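Local coordinates for protein putative antitoxin HigA3 (PDB 6LTZ) that binds and bends DNA as a helix-turn-helix homodimer and is the putative antitoxin of a type II toxin-antitoxin system, its likely cognate toxin being HigB3, at the interface of chains A and B. Sequence-based numbering; all coordinates share one arbitrary frame. Chains: chain A/B, Putative antitoxin HigA3.

The interface of chains A and B. Residues chain A 87, 92-95; chain B 97-99.
A:His93 and B:Glu99 pair through reciprocal backbone hydrogen bonds, N of A:His93 to O of B:Glu99 and N of B:Glu99 back to O of A:His93, the latter at 2.8 Å. This is the dimer interface of an XRE-type helix-turn-helix antitoxin: strand 93-100 of one subunit runs antiparallel to the same strand of its two-fold mate. Two residues along, past the A:Leu94/B:Ala98 pair, N of A:Arg95 donates to O of B:Val97 almost straight, 176° at the hydrogen, and N of B:Val97 answers to O of A:Arg95.

B:Glu99 reaches outward on one face of the ribbon. Its CB passes 3.8 Å from O of A:His93. CG turns away from its own carbonyl carbon (chi1 -59°) and comes beside CD of A:Arg95; from there the extended chain delivers the carboxyl carbon CD to 3.4 Å from that same methylene. Both oxygens stay close to that methylene, but OE1 also lies near the imidazole carbon CD2 of A:His93, whose ring runs alongside with its plane turned 53° from the carboxylate. OE2 sits 3.3 Å from CD of A:Arg95. Its salt bridge to NH1 of A:Arg95 is longer, 3.8 Å, and the arginine chain, bent at chi3, crosses the glutamate obliquely.

On the opposite face the contact is apolar where CB of B:Ala98 meets CG1 of A:Val87 at 3.8 Å, so B:Ala98 touches helix 80-89, which precedes the partner's strand. Nearby, the A:Leu94 methyl CD1 approaches O of B:Val97.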
ATOM      1  N   VAL A  87       2.965   5.927  -8.461  1.00 21.14           N
ATOM      2  CA  VAL A  87       1.664   6.141  -9.084  1.00 20.01           C
ATOM      3  C   VAL A  87       1.434   7.630  -9.354  1.00 21.31           C
ATOM      4  O   VAL A  87       0.899   8.001 -10.397  1.00 23.83           O
ATOM      5  CB  VAL A  87       0.518   5.563  -8.212  1.00 21.47           C
ATOM      6  CG1 VAL A  87      -0.845   5.941  -8.780  1.00 20.43           C
ATOM      7  CG2 VAL A  87       0.650   4.044  -8.112  1.00 21.02           C
ATOM      8  N   GLY A  92      -1.383   9.454 -11.635  1.00 24.26           N
ATOM      9  CA  GLY A  92      -2.522   8.849 -10.968  1.00 24.45           C
ATOM     10  C   GLY A  92      -2.589   9.089  -9.475  1.00 27.94           C
ATOM     11  O   GLY A  92      -1.770   9.809  -8.915  1.00 20.82           O
ATOM     12  N   HIS A  93      -3.584   8.480  -8.835  1.00 26.93           N
ATOM     13  CA  HIS A  93      -3.787   8.621  -7.396  1.00 24.77           C
ATOM     14  C   HIS A  93      -3.936   7.246  -6.753  1.00 25.81           C
ATOM     15  O   HIS A  93      -4.853   6.492  -7.079  1.00 30.08           O
ATOM     16  CB  HIS A  93      -5.020   9.481  -7.103  1.00 31.64           C
ATOM     17  CG  HIS A  93      -5.323   9.633  -5.645  1.00 40.84           C
ATOM     18  ND1 HIS A  93      -4.460  10.247  -4.763  1.00 38.26           N
ATOM     19  CD2 HIS A  93      -6.400   9.256  -4.915  1.00 41.47           C
ATOM     20  CE1 HIS A  93      -4.990  10.239  -3.553  1.00 46.67           C
ATOM     21  NE2 HIS A  93      -6.168   9.644  -3.618  1.00 50.99           N
ATOM     22  N   LEU A  94      -3.018   6.926  -5.850  1.00 25.24           N
ATOM     23  CA  LEU A  94      -3.038   5.643  -5.167  1.00 23.26           C
ATOM     24  C   LEU A  94      -4.100   5.622  -4.081  1.00 23.74           C
ATOM     25  O   LEU A  94      -4.195   6.550  -3.281  1.00 25.45           O
ATOM     26  CB  LEU A  94      -1.668   5.347  -4.559  1.00 28.14           C
ATOM     27  CG  LEU A  94      -1.566   4.076  -3.721  1.00 28.98           C
ATOM     28  CD1 LEU A  94      -1.754   2.855  -4.603  1.00 20.72           C
ATOM     29  CD2 LEU A  94      -0.225   4.031  -3.007  1.00 23.21           C
ATOM     30  N   ARG A  95      -4.896   4.560  -4.060  1.00 25.87           N
ATOM     31  CA  ARG A  95      -5.797   4.315  -2.939  1.00 29.28           C
ATOM     32  C   ARG A  95      -5.583   2.904  -2.426  1.00 25.65           C
ATOM     33  O   ARG A  95      -5.439   1.964  -3.205  1.00 28.53           O
ATOM     34  CB  ARG A  95      -7.261   4.519  -3.338  1.00 28.60           C
ATOM     35  CG  ARG A  95      -7.622   5.970  -3.613  1.00 36.26           C
ATOM     36  CD  ARG A  95      -9.033   6.106  -4.165  1.00 47.21           C
ATOM     37  NE  ARG A  95     -10.059   5.997  -3.131  1.00 53.20           N
ATOM     38  CZ  ARG A  95     -11.025   5.084  -3.131  1.00 62.03           C
ATOM     39  NH1 ARG A  95     -11.102   4.194  -4.111  1.00 54.40           N
ATOM     40  NH2 ARG A  95     -11.918   5.064  -2.150  1.00 63.55           N
TER
ATOM     41  N   VAL B  97      -5.539   0.161  -5.301  1.00 31.00           N
ATOM     42  CA  VAL B  97      -6.131   0.757  -6.480  1.00 40.44           C
ATOM     43  C   VAL B  97      -5.378   2.015  -6.877  1.00 35.96           C
ATOM     44  O   VAL B  97      -4.909   2.771  -6.028  1.00 33.52           O
ATOM     45  CB  VAL B  97      -7.627   1.066  -6.232  1.00 37.85           C
ATOM     46  CG1 VAL B  97      -8.124   2.205  -7.102  1.00 43.35           C
ATOM     47  CG2 VAL B  97      -8.457  -0.191  -6.447  1.00 53.71           C
ATOM     48  N   ALA B  98      -5.229   2.215  -8.178  1.00 38.97           N
ATOM     49  CA  ALA B  98      -4.693   3.461  -8.682  1.00 36.44           C
ATOM     50  C   ALA B  98      -5.712   4.110  -9.614  1.00 45.58           C
ATOM     51  O   ALA B  98      -6.115   3.527 -10.624  1.00 40.28           O
ATOM     52  CB  ALA B  98      -3.382   3.221  -9.383  1.00 37.21           C
ATOM     53  N   GLU B  99      -6.153   5.305  -9.246  1.00 31.60           N
ATOM     54  CA  GLU B  99      -7.117   6.041 -10.045  1.00 32.56           C
ATOM     55  C   GLU B  99      -6.418   6.863 -11.117  1.00 43.73           C
ATOM     56  O   GLU B  99      -5.540   7.674 -10.822  1.00 33.08           O
ATOM     57  CB  GLU B  99      -7.960   6.956  -9.164  1.00 35.36           C
ATOM     58  CG  GLU B  99      -8.732   6.232  -8.088  1.00 47.98           C
ATOM     59  CD  GLU B  99      -9.640   7.160  -7.318  1.00 49.72           C
ATOM     60  OE1 GLU B  99      -9.244   8.326  -7.103  1.00 46.15           O
ATOM     61  OE2 GLU B  99     -10.740   6.723  -6.919  1.00 57.81           O
TER